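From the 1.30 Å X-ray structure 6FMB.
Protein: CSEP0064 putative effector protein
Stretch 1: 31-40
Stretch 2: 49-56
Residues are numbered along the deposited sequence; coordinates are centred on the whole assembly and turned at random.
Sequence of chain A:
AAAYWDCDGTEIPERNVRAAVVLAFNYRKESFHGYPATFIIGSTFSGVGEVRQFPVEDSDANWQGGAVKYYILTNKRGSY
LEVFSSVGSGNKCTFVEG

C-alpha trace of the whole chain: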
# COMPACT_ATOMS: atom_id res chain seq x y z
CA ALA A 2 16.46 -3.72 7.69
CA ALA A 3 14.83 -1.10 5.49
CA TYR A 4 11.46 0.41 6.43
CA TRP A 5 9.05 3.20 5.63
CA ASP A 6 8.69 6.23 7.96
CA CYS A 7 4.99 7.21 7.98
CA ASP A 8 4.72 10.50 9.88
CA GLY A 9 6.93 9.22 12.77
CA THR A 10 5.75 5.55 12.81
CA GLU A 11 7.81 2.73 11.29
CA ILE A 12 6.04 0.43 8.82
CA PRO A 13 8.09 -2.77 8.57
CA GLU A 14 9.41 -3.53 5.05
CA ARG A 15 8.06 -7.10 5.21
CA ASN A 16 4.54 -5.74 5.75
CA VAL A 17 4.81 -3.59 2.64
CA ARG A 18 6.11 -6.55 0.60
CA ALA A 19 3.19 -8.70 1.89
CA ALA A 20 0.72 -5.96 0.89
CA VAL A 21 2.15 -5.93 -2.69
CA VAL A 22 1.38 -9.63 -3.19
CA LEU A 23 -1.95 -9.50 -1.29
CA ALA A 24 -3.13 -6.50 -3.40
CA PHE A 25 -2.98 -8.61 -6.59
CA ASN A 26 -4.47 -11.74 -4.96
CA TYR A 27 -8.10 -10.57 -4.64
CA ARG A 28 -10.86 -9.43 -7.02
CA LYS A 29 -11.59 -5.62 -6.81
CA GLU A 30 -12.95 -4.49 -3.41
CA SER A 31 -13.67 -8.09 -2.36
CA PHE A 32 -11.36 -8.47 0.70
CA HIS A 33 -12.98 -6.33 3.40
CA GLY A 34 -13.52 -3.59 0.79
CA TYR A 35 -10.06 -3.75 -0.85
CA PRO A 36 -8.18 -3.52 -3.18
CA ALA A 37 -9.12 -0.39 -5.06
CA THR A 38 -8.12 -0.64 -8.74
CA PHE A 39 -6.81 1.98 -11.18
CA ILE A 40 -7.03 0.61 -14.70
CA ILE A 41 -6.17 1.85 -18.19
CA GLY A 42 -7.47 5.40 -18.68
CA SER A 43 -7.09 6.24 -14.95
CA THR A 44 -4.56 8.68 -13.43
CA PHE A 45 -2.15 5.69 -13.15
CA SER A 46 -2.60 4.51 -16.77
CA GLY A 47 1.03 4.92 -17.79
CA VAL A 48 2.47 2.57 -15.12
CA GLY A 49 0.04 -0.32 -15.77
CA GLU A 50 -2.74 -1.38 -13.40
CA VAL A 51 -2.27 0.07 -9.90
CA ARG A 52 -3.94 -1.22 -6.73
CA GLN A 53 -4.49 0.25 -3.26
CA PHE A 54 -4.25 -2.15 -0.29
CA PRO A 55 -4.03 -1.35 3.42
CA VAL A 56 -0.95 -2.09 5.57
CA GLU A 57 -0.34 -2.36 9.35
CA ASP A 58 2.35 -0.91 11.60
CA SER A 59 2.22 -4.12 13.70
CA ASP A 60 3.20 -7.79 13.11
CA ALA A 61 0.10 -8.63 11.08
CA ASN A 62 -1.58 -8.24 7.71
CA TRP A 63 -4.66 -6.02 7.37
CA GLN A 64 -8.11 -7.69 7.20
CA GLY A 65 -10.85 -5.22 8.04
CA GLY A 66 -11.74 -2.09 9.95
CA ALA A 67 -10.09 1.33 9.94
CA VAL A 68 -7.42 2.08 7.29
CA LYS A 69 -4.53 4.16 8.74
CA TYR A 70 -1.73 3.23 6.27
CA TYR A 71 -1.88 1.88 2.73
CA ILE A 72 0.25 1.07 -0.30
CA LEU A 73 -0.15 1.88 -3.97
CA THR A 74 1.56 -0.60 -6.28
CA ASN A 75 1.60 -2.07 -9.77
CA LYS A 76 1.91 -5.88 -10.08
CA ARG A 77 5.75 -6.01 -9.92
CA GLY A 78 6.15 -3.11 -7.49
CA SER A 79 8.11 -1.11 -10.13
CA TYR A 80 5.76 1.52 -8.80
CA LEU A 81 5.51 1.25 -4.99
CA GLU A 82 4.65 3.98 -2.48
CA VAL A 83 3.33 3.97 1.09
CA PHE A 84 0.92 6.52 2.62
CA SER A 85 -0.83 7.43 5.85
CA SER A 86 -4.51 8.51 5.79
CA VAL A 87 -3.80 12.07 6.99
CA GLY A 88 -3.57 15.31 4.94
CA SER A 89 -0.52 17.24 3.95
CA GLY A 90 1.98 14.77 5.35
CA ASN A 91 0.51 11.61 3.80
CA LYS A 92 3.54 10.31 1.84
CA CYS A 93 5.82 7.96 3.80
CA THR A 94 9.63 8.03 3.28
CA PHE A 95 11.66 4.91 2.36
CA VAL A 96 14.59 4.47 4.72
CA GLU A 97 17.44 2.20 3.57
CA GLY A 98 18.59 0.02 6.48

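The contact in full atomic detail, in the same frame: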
# COMPACT_ATOMS: atom_id res chain seq x y z
N SER A 31 -13.01 -6.86 -2.87
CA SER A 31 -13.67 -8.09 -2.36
C SER A 31 -13.11 -8.59 -1.03
O SER A 31 -13.70 -9.49 -0.42
CB SER A 31 -13.57 -9.19 -3.40
OG SER A 31 -12.25 -9.69 -3.50
N PHE A 32 -11.97 -8.05 -0.58
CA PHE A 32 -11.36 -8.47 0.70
C PHE A 32 -11.52 -7.33 1.69
O PHE A 32 -10.71 -6.40 1.74
CB PHE A 32 -9.88 -8.87 0.49
CG PHE A 32 -9.24 -9.47 1.72
CD1 PHE A 32 -9.49 -10.79 2.09
CD2 PHE A 32 -8.37 -8.71 2.50
CE1 PHE A 32 -8.90 -11.33 3.22
CE2 PHE A 32 -7.77 -9.26 3.63
CZ PHE A 32 -8.02 -10.58 3.97
N HIS A 33 -12.63 -7.37 2.43
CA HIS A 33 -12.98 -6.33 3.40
C HIS A 33 -12.95 -4.93 2.75
O HIS A 33 -12.55 -3.97 3.37
CB HIS A 33 -12.04 -6.43 4.62
CG HIS A 33 -12.02 -7.80 5.24
ND1 HIS A 33 -12.90 -8.18 6.22
CD2 HIS A 33 -11.25 -8.89 4.99
CE1 HIS A 33 -12.67 -9.43 6.57
NE2 HIS A 33 -11.68 -9.89 5.83
N GLY A 34 -13.42 -4.86 1.50
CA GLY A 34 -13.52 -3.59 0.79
C GLY A 34 -12.36 -3.21 -0.11
O GLY A 34 -12.43 -2.19 -0.80
N TYR A 35 -11.30 -4.04 -0.13
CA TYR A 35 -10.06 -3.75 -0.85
C TYR A 35 -9.69 -4.93 -1.75
O TYR A 35 -10.16 -6.05 -1.51
CB TYR A 35 -8.95 -3.41 0.17
CG TYR A 35 -9.26 -2.09 0.84
CD1 TYR A 35 -10.10 -2.02 1.94
CD2 TYR A 35 -8.79 -0.88 0.31
CE1 TYR A 35 -10.47 -0.80 2.51
CE2 TYR A 35 -9.13 0.34 0.88
CZ TYR A 35 -9.97 0.37 1.97
OH TYR A 35 -10.33 1.57 2.52
N PRO A 36 -8.86 -4.75 -2.77
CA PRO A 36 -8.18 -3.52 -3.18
C PRO A 36 -9.03 -2.58 -4.03
O PRO A 36 -9.98 -3.02 -4.70
CB PRO A 36 -7.04 -4.07 -4.05
CG PRO A 36 -7.64 -5.29 -4.70
CD PRO A 36 -8.45 -5.90 -3.59
N ALA A 37 -8.66 -1.30 -4.02
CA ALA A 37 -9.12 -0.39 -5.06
C ALA A 37 -8.27 -0.66 -6.30
O ALA A 37 -7.08 -1.03 -6.19
CB ALA A 37 -9.00 1.07 -4.63
N THR A 38 -8.84 -0.44 -7.49
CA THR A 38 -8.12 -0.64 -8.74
C THR A 38 -8.11 0.64 -9.56
O THR A 38 -9.07 1.43 -9.56
CB THR A 38 -8.70 -1.78 -9.59
OG1 THR A 38 -10.03 -1.44 -10.02
CG2 THR A 38 -8.73 -3.08 -8.81
N PHE A 39 -7.01 0.84 -10.28
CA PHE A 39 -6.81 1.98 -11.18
C PHE A 39 -6.35 1.39 -12.49
O PHE A 39 -5.19 0.99 -12.62
CB PHE A 39 -5.78 2.96 -10.62
CG PHE A 39 -6.16 3.53 -9.28
CD1 PHE A 39 -5.87 2.84 -8.10
CD2 PHE A 39 -6.82 4.74 -9.19
CE1 PHE A 39 -6.24 3.37 -6.87
CE2 PHE A 39 -7.17 5.28 -7.96
CZ PHE A 39 -6.89 4.58 -6.80
N ILE A 40 -7.27 1.31 -13.45
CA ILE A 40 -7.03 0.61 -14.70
C ILE A 40 -6.68 1.59 -15.83
O ILE A 40 -6.56 2.80 -15.63
CB ILE A 40 -8.24 -0.33 -15.06
CG1 ILE A 40 -9.54 0.46 -15.35
CG2 ILE A 40 -8.47 -1.35 -13.94
CD1 ILE A 40 -10.57 -0.35 -16.12
N GLY A 49 0.79 0.94 -15.85
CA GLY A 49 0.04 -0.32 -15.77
C GLY A 49 -0.97 -0.28 -14.62
O GLY A 49 -1.07 0.71 -13.91
N GLU A 50 -1.72 -1.36 -14.45
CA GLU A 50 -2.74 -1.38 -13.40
C GLU A 50 -2.11 -1.14 -12.03
O GLU A 50 -1.10 -1.76 -11.69
CB GLU A 50 -3.51 -2.71 -13.39
CG GLU A 50 -4.60 -2.78 -12.31
CD GLU A 50 -5.45 -4.06 -12.36
OE1 GLU A 50 -5.95 -4.41 -13.39
OE2 GLU A 50 -5.61 -4.68 -11.31
N VAL A 51 -2.70 -0.22 -11.27
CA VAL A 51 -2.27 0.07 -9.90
C VAL A 51 -3.40 -0.33 -8.94
O VAL A 51 -4.59 -0.20 -9.26
CB VAL A 51 -1.88 1.56 -9.75
CG1 VAL A 51 -1.75 1.99 -8.30
CG2 VAL A 51 -0.57 1.82 -10.48
N ARG A 52 -3.01 -0.83 -7.77
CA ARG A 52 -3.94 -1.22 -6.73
C ARG A 52 -3.55 -0.58 -5.39
O ARG A 52 -2.37 -0.37 -5.08
CB ARG A 52 -4.01 -2.74 -6.60
CG ARG A 52 -4.68 -3.39 -7.79
CD ARG A 52 -4.80 -4.89 -7.65
NE ARG A 52 -5.66 -5.42 -8.71
CZ ARG A 52 -6.42 -6.50 -8.61
NH1 ARG A 52 -6.38 -7.27 -7.54
NH2 ARG A 52 -7.19 -6.83 -9.64
N GLN A 53 -4.60 -0.28 -4.61
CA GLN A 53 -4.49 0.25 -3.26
C GLN A 53 -4.84 -0.86 -2.26
O GLN A 53 -5.91 -1.46 -2.39
CB GLN A 53 -5.41 1.44 -3.05
CG GLN A 53 -5.27 2.12 -1.68
CD GLN A 53 -6.56 2.55 -1.02
OE1 GLN A 53 -7.63 2.24 -1.50
NE2 GLN A 53 -6.45 3.23 0.11
N PHE A 54 -3.96 -1.12 -1.28
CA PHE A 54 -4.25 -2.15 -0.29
C PHE A 54 -3.73 -1.67 1.06
O PHE A 54 -2.62 -1.12 1.13
CB PHE A 54 -3.64 -3.50 -0.69
CG PHE A 54 -4.20 -4.67 0.08
CD1 PHE A 54 -5.38 -5.30 -0.32
CD2 PHE A 54 -3.57 -5.16 1.23
CE1 PHE A 54 -5.92 -6.35 0.40
CE2 PHE A 54 -4.11 -6.22 1.95
CZ PHE A 54 -5.29 -6.82 1.53
N PRO A 55 -4.50 -1.86 2.14
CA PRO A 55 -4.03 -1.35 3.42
C PRO A 55 -2.85 -2.13 4.00
O PRO A 55 -2.61 -3.29 3.64
CB PRO A 55 -5.28 -1.48 4.34
CG PRO A 55 -6.45 -1.57 3.40
CD PRO A 55 -5.88 -2.39 2.27
N VAL A 56 -2.11 -1.48 4.91
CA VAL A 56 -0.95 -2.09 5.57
C VAL A 56 -0.98 -1.68 7.05
O VAL A 56 -1.51 -0.62 7.40
CB VAL A 56 0.38 -1.71 4.83
CG1 VAL A 56 0.72 -0.24 4.98
CG2 VAL A 56 1.58 -2.57 5.25
O HOH W 1 -8.78 3.82 1.87
O HOH W 2 -3.49 2.13 -14.52

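Stretch 2 runs antiparallel to stretch 1, and the contact begins at Gly49, whose positive phi (86°) suits glycine; a water donates to both Gly49 O and Phe39 O, extending the ladder past its last direct bond. Glu50, just before the strand, reaches forward along its own stretch, where its OE2 forms a salt bridge with Arg52 NE (2.7 Å).

Val51 and Phe39 make a hydrogen-bonded pair, with Phe39 N to Val51 O at 2.8 Å and Val51 N to Phe39 O at 3.1 Å. The buried, branched valine packs Val51 CG1 against Phe39 CD1 (4.2 Å). On the other face of the sheet, Arg52 sits opposite Thr38 in a non-hydrogen-bonded pair. Held by Glu50, its flat guanidinium offers a face to the methyl Thr38 CG2, which lies 3.9 Å from Arg52 NE.

Gln53 closes the second hydrogen-bonded pair: Gln53 N reaches Ala37 O at 3.0 Å, and Ala37 N reaches Gln53 O at 3.2 Å. The side-chain amide of Gln53 passes Ala37, with Gln53 OE1 3.6 Å from Ala37 CB, and brings OE1 to the edge of the Tyr35 ring, 3.4 Å from Tyr35 CE2; a water then joins Gln53 NE2 to Tyr35 OH.

Beyond the ladder the contact becomes apolar. Buried Phe54 meets Phe32, with Phe54 CZ 3.7 Å from Phe32 CD2, and also cis Pro36. Pro55 lays CG over the Tyr35 face, with Pro55 CG 3.8 Å from the Tyr35 ring centroid, a CH-pi contact suited to a rigid proline ring.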